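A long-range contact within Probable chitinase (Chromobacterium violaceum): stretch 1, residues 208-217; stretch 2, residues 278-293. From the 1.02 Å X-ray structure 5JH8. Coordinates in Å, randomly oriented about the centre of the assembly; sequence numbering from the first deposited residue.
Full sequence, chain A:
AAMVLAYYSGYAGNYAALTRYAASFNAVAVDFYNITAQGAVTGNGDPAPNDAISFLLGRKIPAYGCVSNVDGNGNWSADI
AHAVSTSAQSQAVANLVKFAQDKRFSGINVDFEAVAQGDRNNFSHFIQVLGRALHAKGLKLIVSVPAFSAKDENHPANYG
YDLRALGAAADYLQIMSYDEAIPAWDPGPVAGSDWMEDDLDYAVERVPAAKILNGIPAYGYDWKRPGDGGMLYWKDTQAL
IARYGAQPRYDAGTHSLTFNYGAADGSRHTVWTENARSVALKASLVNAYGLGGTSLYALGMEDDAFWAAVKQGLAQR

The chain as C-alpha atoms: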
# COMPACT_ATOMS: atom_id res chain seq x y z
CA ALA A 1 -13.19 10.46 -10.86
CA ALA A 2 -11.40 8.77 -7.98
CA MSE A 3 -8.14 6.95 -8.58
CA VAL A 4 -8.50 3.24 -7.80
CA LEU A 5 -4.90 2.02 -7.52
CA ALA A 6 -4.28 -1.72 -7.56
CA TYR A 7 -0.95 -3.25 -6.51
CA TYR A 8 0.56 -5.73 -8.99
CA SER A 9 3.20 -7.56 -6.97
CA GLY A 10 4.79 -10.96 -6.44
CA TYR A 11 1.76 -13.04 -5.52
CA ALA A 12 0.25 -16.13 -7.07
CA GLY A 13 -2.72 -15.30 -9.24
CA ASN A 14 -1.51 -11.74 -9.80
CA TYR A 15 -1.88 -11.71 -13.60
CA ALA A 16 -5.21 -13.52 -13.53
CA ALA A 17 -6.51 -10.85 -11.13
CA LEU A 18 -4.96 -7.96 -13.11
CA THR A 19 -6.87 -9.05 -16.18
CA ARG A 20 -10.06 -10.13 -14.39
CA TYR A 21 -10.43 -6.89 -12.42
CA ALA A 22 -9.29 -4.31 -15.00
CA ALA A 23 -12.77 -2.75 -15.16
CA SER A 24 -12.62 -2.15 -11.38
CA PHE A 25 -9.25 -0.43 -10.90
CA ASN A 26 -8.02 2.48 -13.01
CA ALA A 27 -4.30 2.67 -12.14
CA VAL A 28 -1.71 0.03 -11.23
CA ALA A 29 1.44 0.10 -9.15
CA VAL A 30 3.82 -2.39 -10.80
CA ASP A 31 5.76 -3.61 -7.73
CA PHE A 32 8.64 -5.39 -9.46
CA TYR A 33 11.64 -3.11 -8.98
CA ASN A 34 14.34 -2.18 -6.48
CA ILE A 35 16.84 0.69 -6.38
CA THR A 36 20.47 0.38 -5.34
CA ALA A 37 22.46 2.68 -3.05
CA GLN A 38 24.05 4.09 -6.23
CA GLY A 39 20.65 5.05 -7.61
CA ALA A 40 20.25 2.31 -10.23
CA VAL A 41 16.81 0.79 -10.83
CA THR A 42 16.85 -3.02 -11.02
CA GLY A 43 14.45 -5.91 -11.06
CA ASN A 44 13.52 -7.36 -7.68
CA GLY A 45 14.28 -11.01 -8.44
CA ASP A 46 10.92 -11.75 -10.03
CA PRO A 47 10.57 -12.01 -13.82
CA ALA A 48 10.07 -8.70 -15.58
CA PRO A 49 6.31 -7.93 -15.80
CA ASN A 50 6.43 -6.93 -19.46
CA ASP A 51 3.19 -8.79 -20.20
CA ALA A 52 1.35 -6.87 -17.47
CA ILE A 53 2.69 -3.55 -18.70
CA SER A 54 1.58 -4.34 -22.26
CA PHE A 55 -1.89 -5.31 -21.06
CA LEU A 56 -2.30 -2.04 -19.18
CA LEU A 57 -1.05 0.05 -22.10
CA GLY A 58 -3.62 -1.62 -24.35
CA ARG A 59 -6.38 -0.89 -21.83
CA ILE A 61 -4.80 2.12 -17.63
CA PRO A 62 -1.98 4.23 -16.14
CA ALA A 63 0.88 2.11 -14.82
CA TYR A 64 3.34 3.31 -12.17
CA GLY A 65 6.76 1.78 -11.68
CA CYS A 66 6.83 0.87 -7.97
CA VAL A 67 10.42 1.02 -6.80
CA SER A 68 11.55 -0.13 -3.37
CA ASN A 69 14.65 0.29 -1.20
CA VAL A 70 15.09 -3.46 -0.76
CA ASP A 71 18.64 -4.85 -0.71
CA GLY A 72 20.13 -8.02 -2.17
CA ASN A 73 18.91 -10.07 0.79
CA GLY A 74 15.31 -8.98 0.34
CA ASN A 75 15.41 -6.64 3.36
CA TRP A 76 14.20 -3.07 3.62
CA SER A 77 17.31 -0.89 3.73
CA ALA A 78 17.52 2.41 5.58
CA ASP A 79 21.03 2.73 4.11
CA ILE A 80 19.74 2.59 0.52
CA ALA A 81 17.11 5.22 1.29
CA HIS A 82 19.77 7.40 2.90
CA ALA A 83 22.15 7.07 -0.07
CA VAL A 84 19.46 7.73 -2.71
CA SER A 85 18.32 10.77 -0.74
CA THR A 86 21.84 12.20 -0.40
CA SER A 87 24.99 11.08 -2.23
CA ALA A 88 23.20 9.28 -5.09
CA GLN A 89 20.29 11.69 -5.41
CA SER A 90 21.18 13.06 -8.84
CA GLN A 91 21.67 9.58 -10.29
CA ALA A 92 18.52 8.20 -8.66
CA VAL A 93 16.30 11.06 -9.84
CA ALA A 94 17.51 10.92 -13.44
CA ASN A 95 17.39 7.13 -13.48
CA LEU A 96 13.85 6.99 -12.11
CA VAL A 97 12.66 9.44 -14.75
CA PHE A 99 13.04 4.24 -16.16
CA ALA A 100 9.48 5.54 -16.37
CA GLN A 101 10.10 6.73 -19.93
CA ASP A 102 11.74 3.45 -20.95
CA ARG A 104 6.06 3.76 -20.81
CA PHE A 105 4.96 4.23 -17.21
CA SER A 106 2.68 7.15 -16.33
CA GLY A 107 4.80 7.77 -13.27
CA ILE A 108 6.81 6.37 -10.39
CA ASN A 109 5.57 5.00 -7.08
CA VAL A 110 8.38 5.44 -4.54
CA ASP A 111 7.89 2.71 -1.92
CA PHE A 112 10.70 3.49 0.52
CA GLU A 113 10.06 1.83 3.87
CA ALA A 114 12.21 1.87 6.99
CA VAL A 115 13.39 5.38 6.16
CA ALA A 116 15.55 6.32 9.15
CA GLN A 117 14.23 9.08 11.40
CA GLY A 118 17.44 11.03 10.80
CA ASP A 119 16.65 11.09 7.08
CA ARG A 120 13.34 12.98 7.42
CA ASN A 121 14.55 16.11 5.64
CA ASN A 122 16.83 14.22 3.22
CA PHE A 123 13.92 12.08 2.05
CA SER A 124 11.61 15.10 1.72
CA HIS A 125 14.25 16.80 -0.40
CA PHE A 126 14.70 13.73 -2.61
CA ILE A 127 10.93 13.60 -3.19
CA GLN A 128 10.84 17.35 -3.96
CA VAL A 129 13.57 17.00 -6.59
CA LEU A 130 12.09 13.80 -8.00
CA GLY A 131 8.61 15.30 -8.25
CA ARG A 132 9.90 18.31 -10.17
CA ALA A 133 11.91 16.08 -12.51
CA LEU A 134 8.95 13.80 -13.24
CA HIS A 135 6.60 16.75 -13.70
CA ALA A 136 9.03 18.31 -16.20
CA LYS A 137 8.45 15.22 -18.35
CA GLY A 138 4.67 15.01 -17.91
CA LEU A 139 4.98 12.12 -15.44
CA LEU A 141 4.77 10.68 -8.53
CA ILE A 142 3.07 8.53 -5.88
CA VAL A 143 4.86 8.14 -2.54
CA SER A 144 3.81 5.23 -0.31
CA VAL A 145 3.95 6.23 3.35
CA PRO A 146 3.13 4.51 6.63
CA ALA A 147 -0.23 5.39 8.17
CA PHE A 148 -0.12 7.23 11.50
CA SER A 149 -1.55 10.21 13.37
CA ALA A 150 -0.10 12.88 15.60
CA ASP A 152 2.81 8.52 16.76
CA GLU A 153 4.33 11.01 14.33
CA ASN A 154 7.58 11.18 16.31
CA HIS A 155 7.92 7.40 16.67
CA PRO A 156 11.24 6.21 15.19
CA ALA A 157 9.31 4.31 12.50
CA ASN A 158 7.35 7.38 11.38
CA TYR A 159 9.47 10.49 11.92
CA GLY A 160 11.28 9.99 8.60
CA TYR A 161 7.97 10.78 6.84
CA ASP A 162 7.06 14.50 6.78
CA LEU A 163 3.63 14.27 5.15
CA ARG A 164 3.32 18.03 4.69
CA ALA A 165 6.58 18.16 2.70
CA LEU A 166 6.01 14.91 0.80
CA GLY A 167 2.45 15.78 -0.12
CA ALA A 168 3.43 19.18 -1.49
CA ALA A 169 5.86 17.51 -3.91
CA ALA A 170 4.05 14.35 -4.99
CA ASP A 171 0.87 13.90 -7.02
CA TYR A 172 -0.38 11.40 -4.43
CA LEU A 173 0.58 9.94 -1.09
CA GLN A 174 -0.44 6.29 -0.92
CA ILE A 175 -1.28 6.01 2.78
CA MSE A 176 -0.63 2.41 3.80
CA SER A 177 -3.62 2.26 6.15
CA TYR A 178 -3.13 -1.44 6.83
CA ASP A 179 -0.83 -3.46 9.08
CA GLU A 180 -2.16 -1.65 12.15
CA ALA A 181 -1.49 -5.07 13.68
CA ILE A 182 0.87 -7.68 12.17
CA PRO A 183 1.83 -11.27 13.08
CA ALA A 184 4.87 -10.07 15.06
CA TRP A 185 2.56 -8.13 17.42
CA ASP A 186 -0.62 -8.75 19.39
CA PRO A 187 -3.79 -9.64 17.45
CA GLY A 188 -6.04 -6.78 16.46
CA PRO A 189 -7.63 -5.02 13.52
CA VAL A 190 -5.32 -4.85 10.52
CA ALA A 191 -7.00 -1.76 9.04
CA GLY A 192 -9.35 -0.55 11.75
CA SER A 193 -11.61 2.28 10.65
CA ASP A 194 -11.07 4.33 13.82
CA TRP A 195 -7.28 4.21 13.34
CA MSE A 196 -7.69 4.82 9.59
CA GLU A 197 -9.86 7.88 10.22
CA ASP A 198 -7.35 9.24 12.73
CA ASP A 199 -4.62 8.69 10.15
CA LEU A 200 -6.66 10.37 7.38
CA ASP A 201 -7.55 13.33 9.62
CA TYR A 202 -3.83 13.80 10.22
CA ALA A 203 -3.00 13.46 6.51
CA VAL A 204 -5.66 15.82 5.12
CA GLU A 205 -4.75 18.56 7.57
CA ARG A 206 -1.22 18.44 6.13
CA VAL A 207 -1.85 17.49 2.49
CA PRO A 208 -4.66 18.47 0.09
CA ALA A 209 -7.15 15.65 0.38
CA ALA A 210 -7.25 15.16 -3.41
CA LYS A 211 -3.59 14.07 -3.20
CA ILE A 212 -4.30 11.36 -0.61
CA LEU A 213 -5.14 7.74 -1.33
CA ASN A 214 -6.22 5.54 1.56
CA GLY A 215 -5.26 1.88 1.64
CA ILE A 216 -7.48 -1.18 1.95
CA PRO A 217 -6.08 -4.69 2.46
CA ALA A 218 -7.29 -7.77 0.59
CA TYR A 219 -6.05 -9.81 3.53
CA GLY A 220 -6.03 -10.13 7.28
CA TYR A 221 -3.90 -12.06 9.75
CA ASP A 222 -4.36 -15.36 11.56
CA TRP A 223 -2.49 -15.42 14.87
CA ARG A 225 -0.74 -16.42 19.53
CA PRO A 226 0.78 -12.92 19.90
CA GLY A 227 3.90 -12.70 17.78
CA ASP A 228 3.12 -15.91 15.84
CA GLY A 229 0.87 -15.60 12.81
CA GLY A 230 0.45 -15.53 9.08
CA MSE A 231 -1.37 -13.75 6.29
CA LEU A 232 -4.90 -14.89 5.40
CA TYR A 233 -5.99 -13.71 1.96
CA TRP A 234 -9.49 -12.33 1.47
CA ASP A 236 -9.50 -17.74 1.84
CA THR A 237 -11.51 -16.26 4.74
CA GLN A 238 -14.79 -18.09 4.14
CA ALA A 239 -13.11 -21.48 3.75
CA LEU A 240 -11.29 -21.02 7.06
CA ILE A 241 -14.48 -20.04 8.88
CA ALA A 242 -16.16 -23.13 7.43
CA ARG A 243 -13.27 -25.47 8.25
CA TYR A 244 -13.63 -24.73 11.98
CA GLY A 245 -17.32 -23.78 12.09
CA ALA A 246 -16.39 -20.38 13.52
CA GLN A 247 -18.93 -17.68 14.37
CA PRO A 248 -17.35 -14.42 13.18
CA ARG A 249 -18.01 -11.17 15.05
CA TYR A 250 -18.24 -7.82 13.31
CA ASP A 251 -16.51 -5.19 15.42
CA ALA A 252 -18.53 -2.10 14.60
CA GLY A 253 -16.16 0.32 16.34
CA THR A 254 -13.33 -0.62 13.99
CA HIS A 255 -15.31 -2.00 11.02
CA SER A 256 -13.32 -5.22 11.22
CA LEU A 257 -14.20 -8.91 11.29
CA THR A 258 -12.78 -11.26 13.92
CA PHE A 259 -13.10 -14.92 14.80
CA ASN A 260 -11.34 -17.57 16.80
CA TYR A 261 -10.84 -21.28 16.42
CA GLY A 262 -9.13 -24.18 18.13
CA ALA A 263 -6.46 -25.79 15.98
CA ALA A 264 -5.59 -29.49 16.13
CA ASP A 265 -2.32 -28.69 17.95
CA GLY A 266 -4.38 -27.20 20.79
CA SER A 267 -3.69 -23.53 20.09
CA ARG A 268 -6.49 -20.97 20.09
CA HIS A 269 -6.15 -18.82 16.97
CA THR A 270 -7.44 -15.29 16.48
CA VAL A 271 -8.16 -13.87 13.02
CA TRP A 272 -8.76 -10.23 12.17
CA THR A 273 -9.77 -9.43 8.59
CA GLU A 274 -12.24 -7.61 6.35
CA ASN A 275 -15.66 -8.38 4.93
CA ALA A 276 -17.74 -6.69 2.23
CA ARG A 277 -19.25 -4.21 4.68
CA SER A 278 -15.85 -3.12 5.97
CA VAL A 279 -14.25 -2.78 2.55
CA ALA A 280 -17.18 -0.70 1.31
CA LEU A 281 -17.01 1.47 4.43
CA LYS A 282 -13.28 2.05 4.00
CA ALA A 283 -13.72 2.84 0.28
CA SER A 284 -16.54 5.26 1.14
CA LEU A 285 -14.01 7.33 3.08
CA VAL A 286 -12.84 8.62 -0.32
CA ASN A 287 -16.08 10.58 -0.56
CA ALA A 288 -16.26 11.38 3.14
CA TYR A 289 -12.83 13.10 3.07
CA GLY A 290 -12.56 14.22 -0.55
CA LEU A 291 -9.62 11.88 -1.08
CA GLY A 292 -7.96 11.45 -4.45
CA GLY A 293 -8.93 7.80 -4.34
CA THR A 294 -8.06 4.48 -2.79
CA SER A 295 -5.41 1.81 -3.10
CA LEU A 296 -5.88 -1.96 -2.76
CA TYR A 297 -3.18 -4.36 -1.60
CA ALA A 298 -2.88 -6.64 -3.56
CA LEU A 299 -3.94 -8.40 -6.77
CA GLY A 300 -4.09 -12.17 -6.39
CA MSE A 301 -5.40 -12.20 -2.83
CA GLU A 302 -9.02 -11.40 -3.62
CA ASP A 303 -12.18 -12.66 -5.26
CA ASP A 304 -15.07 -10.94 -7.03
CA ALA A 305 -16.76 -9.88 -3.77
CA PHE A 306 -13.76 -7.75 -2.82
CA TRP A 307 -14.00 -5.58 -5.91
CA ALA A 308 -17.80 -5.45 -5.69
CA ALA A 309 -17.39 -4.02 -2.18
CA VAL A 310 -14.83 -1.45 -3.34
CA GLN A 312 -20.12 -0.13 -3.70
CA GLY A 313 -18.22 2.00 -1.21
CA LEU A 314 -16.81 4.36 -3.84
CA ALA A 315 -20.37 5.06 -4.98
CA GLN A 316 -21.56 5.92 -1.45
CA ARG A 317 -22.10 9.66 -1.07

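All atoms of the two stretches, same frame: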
# COMPACT_ATOMS: atom_id res chain seq x y z
N PRO A 208 -3.34 18.36 0.71
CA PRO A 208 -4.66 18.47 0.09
C PRO A 208 -5.27 17.09 -0.05
O PRO A 208 -4.63 16.15 -0.53
CB PRO A 208 -4.36 19.10 -1.27
CG PRO A 208 -3.08 19.84 -1.06
CD PRO A 208 -2.30 18.98 -0.12
N ALA A 209 -6.54 16.97 0.34
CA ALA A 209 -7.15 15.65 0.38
C ALA A 209 -7.13 14.97 -0.99
O ALA A 209 -7.00 13.74 -1.06
CB ALA A 209 -8.57 15.73 0.91
N ALA A 210 -7.24 15.74 -2.07
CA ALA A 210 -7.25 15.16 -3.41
C ALA A 210 -5.93 14.49 -3.76
O ALA A 210 -5.88 13.73 -4.73
CB ALA A 210 -7.57 16.23 -4.44
N LYS A 211 -4.87 14.74 -3.00
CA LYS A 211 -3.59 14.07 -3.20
C LYS A 211 -3.39 12.88 -2.28
O LYS A 211 -2.29 12.34 -2.24
CB LYS A 211 -2.45 15.07 -2.98
CG LYS A 211 -2.41 16.22 -3.94
CD LYS A 211 -1.18 17.05 -3.62
CE LYS A 211 -0.49 17.50 -4.85
NZ LYS A 211 0.79 18.15 -4.53
N ILE A 212 -4.39 12.50 -1.51
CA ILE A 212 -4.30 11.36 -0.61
C ILE A 212 -5.08 10.19 -1.19
O ILE A 212 -6.22 10.34 -1.63
CB ILE A 212 -4.83 11.74 0.78
CG1 ILE A 212 -3.97 12.85 1.42
CG2 ILE A 212 -4.96 10.51 1.68
CD1 ILE A 212 -2.55 12.48 1.68
N LEU A 213 -4.46 9.01 -1.15
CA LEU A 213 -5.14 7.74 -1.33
C LEU A 213 -5.13 7.01 0.01
O LEU A 213 -4.07 6.94 0.64
CB LEU A 213 -4.43 6.85 -2.37
CG LEU A 213 -4.05 7.49 -3.69
CD1 LEU A 213 -3.18 6.54 -4.46
CD2 LEU A 213 -5.29 7.88 -4.50
N ASN A 214 -6.27 6.49 0.46
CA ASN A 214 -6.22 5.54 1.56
C ASN A 214 -5.83 4.17 1.03
O ASN A 214 -5.64 3.97 -0.17
CB ASN A 214 -7.49 5.57 2.42
CG ASN A 214 -8.69 4.98 1.73
OD1 ASN A 214 -8.79 4.97 0.52
ND2 ASN A 214 -9.65 4.50 2.54
N GLY A 215 -5.68 3.24 1.95
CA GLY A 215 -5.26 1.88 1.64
C GLY A 215 -6.20 0.88 2.27
O GLY A 215 -6.57 1.00 3.45
N ILE A 216 -6.56 -0.14 1.49
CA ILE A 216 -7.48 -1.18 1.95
C ILE A 216 -6.83 -2.53 1.66
O ILE A 216 -6.42 -2.79 0.53
CB ILE A 216 -8.85 -1.10 1.25
CG1 ILE A 216 -9.43 0.31 1.38
CG2 ILE A 216 -9.78 -2.18 1.78
CD1 ILE A 216 -10.73 0.51 0.60
N PRO A 217 -6.71 -3.39 2.67
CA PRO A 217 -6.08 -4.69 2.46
C PRO A 217 -7.07 -5.72 1.94
O PRO A 217 -8.22 -5.78 2.37
CB PRO A 217 -5.63 -5.07 3.87
CG PRO A 217 -6.74 -4.50 4.76
CD PRO A 217 -7.12 -3.19 4.09
N SER A 278 -16.98 -3.92 5.53
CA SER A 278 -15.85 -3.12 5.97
C SER A 278 -15.08 -2.54 4.81
O SER A 278 -14.64 -1.38 4.87
CB SER A 278 -14.93 -3.92 6.88
OG SER A 278 -14.25 -4.96 6.22
N VAL A 279 -14.91 -3.31 3.73
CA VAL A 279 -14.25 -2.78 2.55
C VAL A 279 -15.04 -1.63 1.95
O VAL A 279 -14.48 -0.60 1.58
CB VAL A 279 -13.97 -3.91 1.53
CG1 VAL A 279 -13.56 -3.34 0.17
CG2 VAL A 279 -12.90 -4.83 2.09
N ALA A 280 -16.37 -1.79 1.83
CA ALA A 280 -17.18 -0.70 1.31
C ALA A 280 -17.09 0.53 2.20
O ALA A 280 -16.96 1.65 1.70
CB ALA A 280 -18.64 -1.15 1.15
N LEU A 281 -17.13 0.34 3.52
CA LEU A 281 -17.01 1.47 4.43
C LEU A 281 -15.69 2.19 4.20
O LEU A 281 -15.63 3.43 4.09
CB LEU A 281 -17.16 1.00 5.89
CG LEU A 281 -17.12 2.03 7.03
CD1 LEU A 281 -15.72 2.46 7.38
CD2 LEU A 281 -17.97 3.24 6.71
N LYS A 282 -14.60 1.43 4.14
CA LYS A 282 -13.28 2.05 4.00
C LYS A 282 -13.13 2.73 2.63
O LYS A 282 -12.52 3.80 2.56
CB LYS A 282 -12.20 1.03 4.32
CG LYS A 282 -12.26 0.68 5.81
CD LYS A 282 -11.63 -0.65 6.21
CE LYS A 282 -12.09 -0.98 7.64
NZ LYS A 282 -11.49 -2.25 8.13
N ALA A 283 -13.72 2.17 1.58
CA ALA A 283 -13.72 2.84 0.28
C ALA A 283 -14.57 4.11 0.29
O ALA A 283 -14.25 5.09 -0.39
CB ALA A 283 -14.15 1.87 -0.81
N SER A 284 -15.66 4.09 1.07
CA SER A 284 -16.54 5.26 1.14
C SER A 284 -15.85 6.45 1.77
O SER A 284 -16.32 7.58 1.62
CB SER A 284 -17.82 4.92 1.91
OG SER A 284 -17.65 4.98 3.32
N LEU A 285 -14.76 6.22 2.51
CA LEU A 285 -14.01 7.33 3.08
C LEU A 285 -13.42 8.24 2.00
O LEU A 285 -13.11 9.39 2.30
CB LEU A 285 -12.93 6.85 4.04
CG LEU A 285 -13.47 6.09 5.25
CD1 LEU A 285 -12.33 5.67 6.14
CD2 LEU A 285 -14.49 6.86 6.05
N VAL A 286 -13.25 7.75 0.77
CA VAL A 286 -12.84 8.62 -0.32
C VAL A 286 -13.81 9.80 -0.43
O VAL A 286 -13.40 10.95 -0.50
CB VAL A 286 -12.77 7.83 -1.63
CG1 VAL A 286 -12.58 8.77 -2.83
CG2 VAL A 286 -11.65 6.81 -1.57
N ASN A 287 -15.11 9.51 -0.42
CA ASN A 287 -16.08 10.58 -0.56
C ASN A 287 -16.24 11.36 0.73
O ASN A 287 -16.47 12.57 0.68
CB ASN A 287 -17.42 10.01 -0.98
CG ASN A 287 -17.32 9.34 -2.31
OD1 ASN A 287 -16.65 9.85 -3.22
ND2 ASN A 287 -17.95 8.17 -2.44
N ALA A 288 -16.10 10.69 1.87
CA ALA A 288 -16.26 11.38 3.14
C ALA A 288 -15.20 12.45 3.34
O ALA A 288 -15.48 13.50 3.92
CB ALA A 288 -16.26 10.39 4.30
N TYR A 289 -13.96 12.19 2.89
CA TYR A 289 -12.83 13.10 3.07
C TYR A 289 -12.48 13.91 1.83
O TYR A 289 -11.65 14.82 1.93
CB TYR A 289 -11.57 12.33 3.49
CG TYR A 289 -11.52 11.88 4.93
CD1 TYR A 289 -12.13 10.70 5.33
CD2 TYR A 289 -10.83 12.61 5.88
CE1 TYR A 289 -12.05 10.26 6.63
CE2 TYR A 289 -10.77 12.19 7.19
CZ TYR A 289 -11.38 11.02 7.56
OH TYR A 289 -11.31 10.57 8.85
N GLY A 290 -13.05 13.61 0.67
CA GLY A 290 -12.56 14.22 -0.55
C GLY A 290 -11.20 13.71 -0.98
O GLY A 290 -10.40 14.47 -1.52
N LEU A 291 -10.91 12.44 -0.71
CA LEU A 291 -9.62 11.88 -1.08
C LEU A 291 -9.49 11.81 -2.60
O LEU A 291 -10.47 11.80 -3.35
CB LEU A 291 -9.44 10.48 -0.52
CG LEU A 291 -9.61 10.32 1.00
CD1 LEU A 291 -9.29 8.88 1.40
CD2 LEU A 291 -8.75 11.29 1.77
N GLY A 292 -8.24 11.71 -3.05
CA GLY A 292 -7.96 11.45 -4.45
C GLY A 292 -8.37 10.08 -4.91
O GLY A 292 -8.48 9.86 -6.12
N GLY A 293 -8.55 9.15 -3.98
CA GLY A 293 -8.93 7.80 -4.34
C GLY A 293 -8.47 6.83 -3.28
O GLY A 293 -8.22 7.22 -2.13

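How does the helix meet the strand around Ile216? The helix 278-289 runs antiparallel to strand 212-217, their axes 8.7 Å apart at closest approach, and Ile216 fills much of the space between. Its CA-to-CB bond points toward the helix, and its branched side chain reaches several residues: Ile216 CG2 lies 4.1 Å from Val279 CG2, while Ile216 CD1 lies 3.9 Å from Ala283 CB and 3.6 Å from Ala283 N. The isoleucine thus meets both the methyl of Ala283 and the helix backbone beside it. Lys282 starts toward the strand, but its end leads away and its NZ is bonded elsewhere in the structure.

What does a buried asparagine do here? Where the helix kinks, Val286 N bonds to Ala283 O rather than to the turn before. Nearby, Asn214 ND2 donates a hydrogen bond to Lys282 O at 3.0 Å. A chi1 of 71° (p) brings the amide to the helix, giving a polar group a partner in a buried setting.

How does the chain leave the helix and come alongside stretch 1? Gly290 leaves the helix with positive phi, a conformation that favours glycine, and Gly290 O comes 3.3 Å from Ala209 CB. Leu291 then packs its CD2 3.9 Å from Ile212 CG2, and its CD1 3.9 Å from Asn214 CB.

Why do two glycines close the contact? Gly292 N makes weak hydrogen bonds to Ala209 O at 3.1 Å and Ile212 O at 2.8 Å. A CB on Gly292 would clash with Ala210 O, which instead lies 3.1 Å from Gly292 CA. Gly293 has backbone angles that call for glycine, and a CB there would crowd Leu213 CD2. Its carbonyl completes the join: Gly293 O accepts a weak hydrogen bond from Asn214 N at 3.3 Å and lies 3.2 Å from Leu213 CA.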